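Local coordinates for protein putative transcriptional regulator (Streptomyces coelicolor, PDB 2ZB9) that probably acts as a DNA-binding transcriptional regulator of the TetR family, pairing a helix-turn-helix domain with a helical C-terminal domain, at residues W64-K67 with G68-A71; A71-G74 with Y75-V79; V190-L193 with V194-L198; T88-V91 with R92-L95. All coordinates share one frame; numbering follows the deposited sequence.

Contact 1 (W64-K67 with G68-A71)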
loop_
_atom_site.group_PDB
_atom_site.type_symbol
_atom_site.label_atom_id
_atom_site.label_comp_id
_atom_site.label_asym_id
_atom_site.label_seq_id
_atom_site.Cartn_x
_atom_site.Cartn_y
_atom_site.Cartn_z
ATOM N N TRP A 64 15.603 19.020 -11.723
ATOM C CA TRP A 64 15.360 18.047 -10.662
ATOM C C TRP A 64 16.191 18.413 -9.445
ATOM O O TRP A 64 17.385 18.123 -9.377
ATOM C CB TRP A 64 15.702 16.637 -11.148
ATOM C CG TRP A 64 14.883 16.242 -12.330
ATOM C CD1 TRP A 64 13.573 15.858 -12.328
ATOM C CD2 TRP A 64 15.285 16.281 -13.703
ATOM N NE1 TRP A 64 13.132 15.661 -13.616
ATOM C CE2 TRP A 64 14.165 15.918 -14.484
ATOM C CE3 TRP A 64 16.488 16.593 -14.358
ATOM C CZ2 TRP A 64 14.204 15.857 -15.877
ATOM C CZ3 TRP A 64 16.529 16.532 -15.746
ATOM C CH2 TRP A 64 15.395 16.169 -16.490
ATOM N N PRO A 65 15.554 19.049 -8.454
ATOM C CA PRO A 65 16.188 19.487 -7.210
ATOM C C PRO A 65 16.790 18.378 -6.358
ATOM O O PRO A 65 17.552 18.650 -5.433
ATOM C CB PRO A 65 15.058 20.227 -6.500
ATOM C CG PRO A 65 13.849 19.437 -6.920
ATOM C CD PRO A 65 14.101 19.285 -8.405
ATOM N N SER A 66 16.462 17.128 -6.659
ATOM C CA SER A 66 17.013 16.036 -5.872
ATOM C C SER A 66 17.070 14.722 -6.625
ATOM O O SER A 66 16.433 14.546 -7.662
ATOM C CB SER A 66 16.190 15.830 -4.600
ATOM O OG SER A 66 14.945 15.225 -4.907
ATOM N N LYS A 67 17.847 13.799 -6.077
ATOM C CA LYS A 67 18.000 12.470 -6.642
ATOM C C LYS A 67 16.622 11.799 -6.681
ATOM O O LYS A 67 16.276 11.115 -7.647
ATOM C CB LYS A 67 18.980 11.684 -5.766
ATOM C CG LYS A 67 18.886 10.174 -5.843
ATOM C CD LYS A 67 19.334 9.629 -7.177
ATOM C CE LYS A 67 19.394 8.109 -7.120
ATOM N NZ LYS A 67 20.394 7.648 -6.115
ATOM N N GLY A 68 15.838 12.014 -5.627
ATOM C CA GLY A 68 14.506 11.440 -5.554
ATOM C C GLY A 68 13.621 11.902 -6.694
ATOM O O GLY A 68 12.975 11.088 -7.353
ATOM N N ALA A 69 13.594 13.210 -6.932
ATOM C CA ALA A 69 12.794 13.774 -8.013
ATOM C C ALA A 69 13.281 13.276 -9.369
ATOM O O ALA A 69 12.477 13.036 -10.277
ATOM C CB ALA A 69 12.853 15.295 -7.973
ATOM N N LEU A 70 14.594 13.124 -9.504
ATOM C CA LEU A 70 15.178 12.652 -10.754
ATOM C C LEU A 70 14.704 11.232 -11.051
ATOM O O LEU A 70 14.234 10.939 -12.148
ATOM C CB LEU A 70 16.706 12.679 -10.678
ATOM C CG LEU A 70 17.444 12.263 -11.952
ATOM C CD1 LEU A 70 17.174 13.275 -13.059
ATOM C CD2 LEU A 70 18.933 12.177 -11.675
ATOM N N ALA A 71 14.821 10.353 -10.063
ATOM C CA ALA A 71 14.402 8.971 -10.229
ATOM C C ALA A 71 12.904 8.842 -10.508
ATOM O O ALA A 71 12.514 8.147 -11.447
ATOM C CB ALA A 71 14.776 8.166 -8.998
#
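Trp-64, the first residue to leave helical geometry after helix 57-63, turns its indole across the start of helix 67-83 and meets Leu-70 there. The two side chains cross at about a right angle, with methyl CD1 of Leu-70 3.6 Å from Trp-64 CD2. Trp-64 places CG anti to its carbonyl carbon (chi1 -60°), which brings the ring beside Ala-69 and Leu-70, and the broad indole suits a place where it must also reach Val-28 and Leu-29 of helix 20-39. Its NE1 is hydrogen-bonded to Asp-73 OD2, one turn beyond Ala-69. Pro-65, exposed in the link between the helices, touches the methyl of Ala-69, with Pro-65 CD 4.2 Å from Ala-69 CB. Ser-66 is the N-cap. Its hydroxyl lies between the backbone N and the carbonyl carbon (chi1 73°), and from there OG accepts a nearly straight bond from Ala-69 N at 3.2 Å. A serine suits the place, its short side chain letting OG fold back onto the first turn. The carbonyl of the same residue starts the helical ladder, Ser-66 O accepting from Leu-70 N at 3.0 Å. Lys-67 continues it, its O bound to Ala-71 N at 2.9 Å, while its bent side chain carries NZ to weak bonds with the carbonyls of Thr-41 and Leu-44. The chemistry thus divides: serine satisfies an N-H of the first turn, and the indole-leucine contact packs the start of helix 67-83 onto the end of the predicted helix-turn-helix, beside helix 20-39.

Contact 2 (A71-G74 with Y75-V79)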
loop_
_atom_site.group_PDB
_atom_site.type_symbol
_atom_site.label_atom_id
_atom_site.label_comp_id
_atom_site.label_asym_id
_atom_site.label_seq_id
_atom_site.Cartn_x
_atom_site.Cartn_y
_atom_site.Cartn_z
ATOM N N ALA A 71 14.821 10.353 -10.063
ATOM C CA ALA A 71 14.402 8.971 -10.229
ATOM C C ALA A 71 12.904 8.842 -10.508
ATOM O O ALA A 71 12.514 8.147 -11.447
ATOM C CB ALA A 71 14.776 8.166 -8.998
ATOM N N LEU A 72 12.075 9.514 -9.708
ATOM C CA LEU A 72 10.616 9.446 -9.870
ATOM C C LEU A 72 10.125 9.949 -11.221
ATOM O O LEU A 72 9.269 9.327 -11.848
ATOM C CB LEU A 72 9.895 10.238 -8.769
ATOM C CG LEU A 72 9.537 9.640 -7.397
ATOM C CD1 LEU A 72 8.980 8.228 -7.571
ATOM C CD2 LEU A 72 10.738 9.620 -6.500
ATOM N N ASP A 73 10.644 11.088 -11.663
ATOM C CA ASP A 73 10.228 11.648 -12.943
ATOM C C ASP A 73 10.670 10.716 -14.071
ATOM O O ASP A 73 9.912 10.458 -15.009
ATOM C CB ASP A 73 10.833 13.040 -13.130
ATOM C CG ASP A 73 10.039 13.908 -14.097
ATOM O OD1 ASP A 73 8.974 13.468 -14.591
ATOM O OD2 ASP A 73 10.484 15.047 -14.355
ATOM N N GLY A 74 11.895 10.204 -13.979
ATOM C CA GLY A 74 12.372 9.292 -15.006
ATOM C C GLY A 74 11.543 8.015 -15.004
ATOM O O GLY A 74 11.198 7.472 -16.060
ATOM N N TYR A 75 11.203 7.534 -13.815
ATOM C CA TYR A 75 10.417 6.313 -13.713
ATOM C C TYR A 75 9.034 6.491 -14.323
ATOM O O TYR A 75 8.593 5.665 -15.118
ATOM C CB TYR A 75 10.272 5.878 -12.255
ATOM C CG TYR A 75 9.581 4.544 -12.122
ATOM C CD1 TYR A 75 10.261 3.356 -12.389
ATOM C CD2 TYR A 75 8.230 4.471 -11.793
ATOM C CE1 TYR A 75 9.605 2.124 -12.337
ATOM C CE2 TYR A 75 7.566 3.252 -11.740
ATOM C CZ TYR A 75 8.255 2.085 -12.013
ATOM O OH TYR A 75 7.583 0.886 -11.978
ATOM N N PHE A 76 8.352 7.575 -13.963
ATOM C CA PHE A 76 7.015 7.823 -14.498
ATOM C C PHE A 76 7.014 7.780 -16.031
ATOM O O PHE A 76 6.164 7.137 -16.651
ATOM C CB PHE A 76 6.488 9.175 -13.993
ATOM C CG PHE A 76 5.132 9.539 -14.534
ATOM C CD1 PHE A 76 4.997 10.095 -15.809
ATOM C CD2 PHE A 76 3.983 9.304 -13.777
ATOM C CE1 PHE A 76 3.738 10.411 -16.325
ATOM C CE2 PHE A 76 2.722 9.615 -14.280
ATOM C CZ PHE A 76 2.595 10.172 -15.561
ATOM N N HIS A 77 7.979 8.455 -16.641
ATOM C CA HIS A 77 8.063 8.479 -18.097
ATOM C C HIS A 77 8.527 7.166 -18.732
ATOM O O HIS A 77 8.246 6.903 -19.896
ATOM C CB HIS A 77 8.950 9.646 -18.526
ATOM C CG HIS A 77 8.326 10.978 -18.257
ATOM N ND1 HIS A 77 7.355 11.520 -19.072
ATOM C CD2 HIS A 77 8.454 11.827 -17.210
ATOM C CE1 HIS A 77 6.911 12.642 -18.538
ATOM N NE2 HIS A 77 7.560 12.851 -17.407
ATOM N N ALA A 78 9.220 6.334 -17.964
ATOM C CA ALA A 78 9.685 5.053 -18.482
ATOM C C ALA A 78 8.558 4.014 -18.576
ATOM O O ALA A 78 8.581 3.152 -19.450
ATOM C CB ALA A 78 10.808 4.514 -17.603
ATOM N N VAL A 79 7.581 4.093 -17.677
ATOM C CA VAL A 79 6.478 3.134 -17.669
ATOM C C VAL A 79 5.168 3.694 -18.209
ATOM O O VAL A 79 4.185 2.967 -18.346
ATOM C CB VAL A 79 6.223 2.588 -16.233
ATOM C CG1 VAL A 79 7.471 1.898 -15.705
ATOM C CG2 VAL A 79 5.815 3.716 -15.302
#
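Tyr-75 N donates to Ala-71 O at 2.8 Å, the shortest bond of a regular helical ladder that continues with Phe-76 N to Leu-72 O at 2.9 Å. On one side of this ladder Asp-73 and His-77 run side by side and point the same way, with Asp-73 OD1 3.1 Å from His-77 CD2 and the carboxylate and ring planes 57° apart. His-77 has CG anti to its carbonyl carbon (chi1 -69°), which turns the imidazole back along the helix and brings its edge to the backbone, His-77 CD2 lying 3.0 Å from Asp-73 O. Phe-76 CD1 lies 4.0 Å above the centre of the His-77 ring. The other carboxylate oxygen, Asp-73 OD2, forms a salt bridge with Arg-25 NH2 besides its bond to Trp-64, and so ties helix 67-83 to helix 20-39. The aspartate suits its place because it is buried with a cationic partner beside it, an arrangement that would favour its charged form.

Leu-72, Tyr-75 and Phe-76 turn to helices 110-122 and 126-153, and Tyr-75 also touches Leu-36 and Leu-37. Packed on helix 20-39 as well as on those two helices, helix 67-83 is placed as the helix joining the two domains of the TetR fold.

Contact 3 (V190-L193 with V194-L198)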
loop_
_atom_site.group_PDB
_atom_site.type_symbol
_atom_site.label_atom_id
_atom_site.label_comp_id
_atom_site.label_asym_id
_atom_site.label_seq_id
_atom_site.Cartn_x
_atom_site.Cartn_y
_atom_site.Cartn_z
ATOM N N VAL A 190 -5.258 -10.570 -9.788
ATOM C CA VAL A 190 -5.647 -9.456 -10.635
ATOM C C VAL A 190 -7.081 -9.595 -11.137
ATOM O O VAL A 190 -7.888 -8.680 -10.987
ATOM C CB VAL A 190 -4.711 -9.351 -11.850
ATOM C CG1 VAL A 190 -5.268 -8.363 -12.861
ATOM C CG2 VAL A 190 -3.325 -8.922 -11.390
ATOM N N THR A 191 -7.393 -10.743 -11.732
ATOM C CA THR A 191 -8.729 -10.977 -12.265
ATOM C C THR A 191 -9.804 -10.881 -11.192
ATOM O O THR A 191 -10.871 -10.323 -11.439
ATOM C CB THR A 191 -8.823 -12.355 -12.958
ATOM O OG1 THR A 191 -7.830 -12.432 -13.988
ATOM C CG2 THR A 191 -10.188 -12.542 -13.591
ATOM N N ALA A 192 -9.519 -11.408 -10.005
ATOM C CA ALA A 192 -10.478 -11.365 -8.901
ATOM C C ALA A 192 -10.742 -9.936 -8.420
ATOM O O ALA A 192 -11.858 -9.602 -8.022
ATOM C CB ALA A 192 -9.979 -12.229 -7.734
ATOM N N LEU A 193 -9.714 -9.094 -8.453
ATOM C CA LEU A 193 -9.867 -7.708 -8.021
ATOM C C LEU A 193 -10.939 -7.010 -8.846
ATOM O O LEU A 193 -11.780 -6.300 -8.309
ATOM C CB LEU A 193 -8.554 -6.937 -8.174
ATOM C CG LEU A 193 -7.369 -7.290 -7.275
ATOM C CD1 LEU A 193 -6.181 -6.403 -7.677
ATOM C CD2 LEU A 193 -7.727 -7.066 -5.807
ATOM N N VAL A 194 -10.901 -7.218 -10.158
ATOM C CA VAL A 194 -11.864 -6.590 -11.061
ATOM C C VAL A 194 -13.264 -7.209 -10.991
ATOM O O VAL A 194 -14.258 -6.489 -10.931
ATOM C CB VAL A 194 -11.361 -6.650 -12.516
ATOM C CG1 VAL A 194 -12.363 -5.992 -13.453
ATOM C CG2 VAL A 194 -10.006 -5.966 -12.617
ATOM N N THR A 195 -13.351 -8.535 -10.987
ATOM C CA THR A 195 -14.664 -9.172 -10.939
ATOM C C THR A 195 -15.391 -8.883 -9.625
ATOM O O THR A 195 -16.595 -8.647 -9.625
ATOM C CB THR A 195 -14.577 -10.706 -11.155
ATOM O OG1 THR A 195 -13.952 -11.321 -10.025
ATOM C CG2 THR A 195 -13.769 -11.020 -12.404
ATOM N N ASN A 196 -14.666 -8.902 -8.508
ATOM C CA ASN A 196 -15.279 -8.624 -7.208
ATOM C C ASN A 196 -15.937 -7.258 -7.206
ATOM O O ASN A 196 -17.078 -7.095 -6.782
ATOM C CB ASN A 196 -14.239 -8.647 -6.089
ATOM C CG ASN A 196 -13.758 -10.038 -5.763
ATOM O OD1 ASN A 196 -14.414 -11.026 -6.089
ATOM N ND2 ASN A 196 -12.616 -10.126 -5.089
ATOM N N LEU A 197 -15.194 -6.276 -7.695
ATOM C CA LEU A 197 -15.648 -4.900 -7.741
ATOM C C LEU A 197 -16.790 -4.663 -8.720
ATOM O O LEU A 197 -17.817 -4.088 -8.360
ATOM C CB LEU A 197 -14.461 -4.016 -8.096
ATOM C CG LEU A 197 -14.211 -2.774 -7.252
ATOM C CD1 LEU A 197 -14.580 -3.009 -5.793
ATOM C CD2 LEU A 197 -12.744 -2.409 -7.402
ATOM N N LEU A 198 -16.603 -5.098 -9.957
ATOM C CA LEU A 198 -17.612 -4.920 -10.986
ATOM C C LEU A 198 -18.879 -5.727 -10.727
ATOM O O LEU A 198 -19.984 -5.203 -10.853
ATOM C CB LEU A 198 -17.027 -5.291 -12.359
ATOM C CG LEU A 198 -16.407 -4.197 -13.250
ATOM C CD1 LEU A 198 -15.646 -3.186 -12.428
ATOM C CD2 LEU A 198 -15.500 -4.847 -14.281
#
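Thr-191 and Thr-195 meet through their methyls one turn apart, Thr-191 CG2 lying 4.1 Å from Thr-195 CG2. This partly exposed side of helix 187-199 is the looser one. Thr-191 OG1 takes no part in the methyl contact, being hydrogen-bonded to Asp-187 O and Arg-100 NH2. Beneath the methyls a firm backbone bond runs from Thr-195 N to Thr-191 O at 3.1 Å.

The tighter packing surrounds the carbonyl of Ala-192. Its oxygen accepts from Asn-196 N at 2.9 Å, and the amide carbon of the same side chain crowds in, with Asn-196 CG 3.0 Å from Ala-192 O. Asn-196 holds CG anti to its carbonyl carbon (chi1 -73°), leaving the amide beside the preceding turn, while ND2 finds its acceptor in Gln-169 OE1 of the second subunit. An amide fits this buried place because it can pair with another amide across the dimer. The small Ala-192 probably leaves room beside it. The bonds from Val-194 N to Val-190 O and from Leu-197 N to Leu-193 O, each 3.5 Å, are weak; Leu-193 O also accepts from Gln-169 NE2 of the second subunit.

Val-190 and Val-194 pack on helix 91-108, Leu-193 and Leu-197 on helix 163-179, and Leu-197 also meets Leu-197 of the second subunit, so the helix rests on two helices of its own chain and on the partner subunit.

Contact 4 (T88-V91 with R92-L95)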
loop_
_atom_site.group_PDB
_atom_site.type_symbol
_atom_site.label_atom_id
_atom_site.label_comp_id
_atom_site.label_asym_id
_atom_site.label_seq_id
_atom_site.Cartn_x
_atom_site.Cartn_y
_atom_site.Cartn_z
ATOM N N THR A 88 -11.362 1.351 -24.987
ATOM C CA THR A 88 -12.104 0.698 -26.058
ATOM C C THR A 88 -13.620 0.690 -25.887
ATOM O O THR A 88 -14.343 0.291 -26.798
ATOM C CB THR A 88 -11.655 -0.763 -26.192
ATOM O OG1 THR A 88 -12.138 -1.511 -25.068
ATOM C CG2 THR A 88 -10.137 -0.850 -26.217
ATOM N N GLY A 89 -14.102 1.110 -24.723
ATOM C CA GLY A 89 -15.533 1.111 -24.484
ATOM C C GLY A 89 -15.975 -0.088 -23.660
ATOM O O GLY A 89 -17.168 -0.308 -23.468
ATOM N N ASP A 90 -15.015 -0.877 -23.185
ATOM C CA ASP A 90 -15.310 -2.050 -22.355
ATOM C C ASP A 90 -14.453 -1.907 -21.098
ATOM O O ASP A 90 -13.299 -2.335 -21.074
ATOM C CB ASP A 90 -14.936 -3.343 -23.094
ATOM C CG ASP A 90 -15.304 -4.603 -22.308
ATOM O OD1 ASP A 90 -15.232 -4.587 -21.061
ATOM O OD2 ASP A 90 -15.652 -5.624 -22.939
ATOM N N VAL A 91 -15.017 -1.312 -20.053
ATOM C CA VAL A 91 -14.263 -1.089 -18.827
ATOM C C VAL A 91 -13.684 -2.350 -18.192
ATOM O O VAL A 91 -12.591 -2.310 -17.639
ATOM C CB VAL A 91 -15.107 -0.312 -17.781
ATOM C CG1 VAL A 91 -16.272 -1.165 -17.292
ATOM C CG2 VAL A 91 -14.216 0.127 -16.627
ATOM N N ARG A 92 -14.390 -3.470 -18.287
ATOM C CA ARG A 92 -13.895 -4.711 -17.699
ATOM C C ARG A 92 -12.627 -5.168 -18.417
ATOM O O ARG A 92 -11.610 -5.429 -17.785
ATOM C CB ARG A 92 -14.960 -5.810 -17.781
ATOM C CG ARG A 92 -14.566 -7.103 -17.057
ATOM C CD ARG A 92 -15.605 -8.201 -17.276
ATOM N NE ARG A 92 -16.924 -7.796 -16.799
ATOM C CZ ARG A 92 -17.446 -8.167 -15.635
ATOM N NH1 ARG A 92 -16.762 -8.965 -14.825
ATOM N NH2 ARG A 92 -18.649 -7.738 -15.280
ATOM N N ALA A 93 -12.696 -5.250 -19.744
ATOM C CA ALA A 93 -11.556 -5.671 -20.549
ATOM C C ALA A 93 -10.377 -4.719 -20.416
ATOM O O ALA A 93 -9.241 -5.154 -20.250
ATOM C CB ALA A 93 -11.961 -5.785 -22.014
ATOM N N ASP A 94 -10.645 -3.419 -20.488
ATOM C CA ASP A 94 -9.576 -2.428 -20.383
ATOM C C ASP A 94 -8.899 -2.462 -19.015
ATOM O O ASP A 94 -7.672 -2.405 -18.916
ATOM C CB ASP A 94 -10.119 -1.023 -20.663
ATOM C CG ASP A 94 -10.712 -0.889 -22.057
ATOM O OD1 ASP A 94 -10.396 -1.726 -22.932
ATOM O OD2 ASP A 94 -11.483 0.065 -22.285
ATOM N N LEU A 95 -9.705 -2.564 -17.963
ATOM C CA LEU A 95 -9.185 -2.619 -16.599
ATOM C C LEU A 95 -8.299 -3.863 -16.420
ATOM O O LEU A 95 -7.227 -3.788 -15.813
ATOM C CB LEU A 95 -10.355 -2.640 -15.606
ATOM C CG LEU A 95 -10.427 -1.627 -14.452
ATOM C CD1 LEU A 95 -9.907 -0.256 -14.867
ATOM C CD2 LEU A 95 -11.879 -1.523 -13.994
HETATM O O HOH W 1 -17.075 -3.759 -19.575
#
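An N-cap opens helix 91-108, with Asp-90 as the capping residue and Ala-93 as its partner. Asp-90 sets CG anti to the backbone N (chi1 -176°), and its carboxylate swings over the first turn to accept from Ala-93 N. This bond, 2.9 Å from Ala-93 N to Asp-90 OD1, is almost straight, although the donor comes from above the carboxylate plane. Water 1 accepts from Arg-92 N at 3.0 Å. An aspartate is apt here, as its negative charge would be favoured by the helix dipole.

The capped helix is the first after the connecting helix 67-83 and belongs to the C-terminal domain of the TetR fold. A second carboxylate ties the loop down from inside it: Asp-94 OD1 receives the hydroxyl of Thr-88 at 2.8 Å on its syn lone pair, and Asp-94 OD2 receives Thr-88 N at 3.0 Å. Asp-94 OD2 also forms a salt bridge with Arg-147. Between Thr-88 and Asp-90, Gly-89 has a positive phi (100°), where a side chain would collide with the preceding carbonyl.

On the buried side, Val-91 and Leu-95 lie alongside each other, Val-91 CG2 3.9 Å from Leu-95 CD2, and both pack against helix 126-153. Arg-92 leads off to a salt bridge with Asp-199.

Contacts 1 and 2 follow one another on helix 67-83 and share Ala-71. Their centres are 11 Å apart, and they touch through a side-chain hydrogen bond. Contact 4 comes next along the chain, at the start of helix 91-108, and contact 3 last, on helix 187-199. These two belong to the C-terminal domain, with centres 13 Å apart, and touch where Leu-198 CD2 packs on Arg-92 CB. Contacts 1 and 3 lie on opposite sides of the chain's centre, 36 Å between centres. The set therefore runs from the predicted DNA-binding end, through the connecting helix, to the C-terminal domain, where contact 3 alone of the four reaches the second subunit.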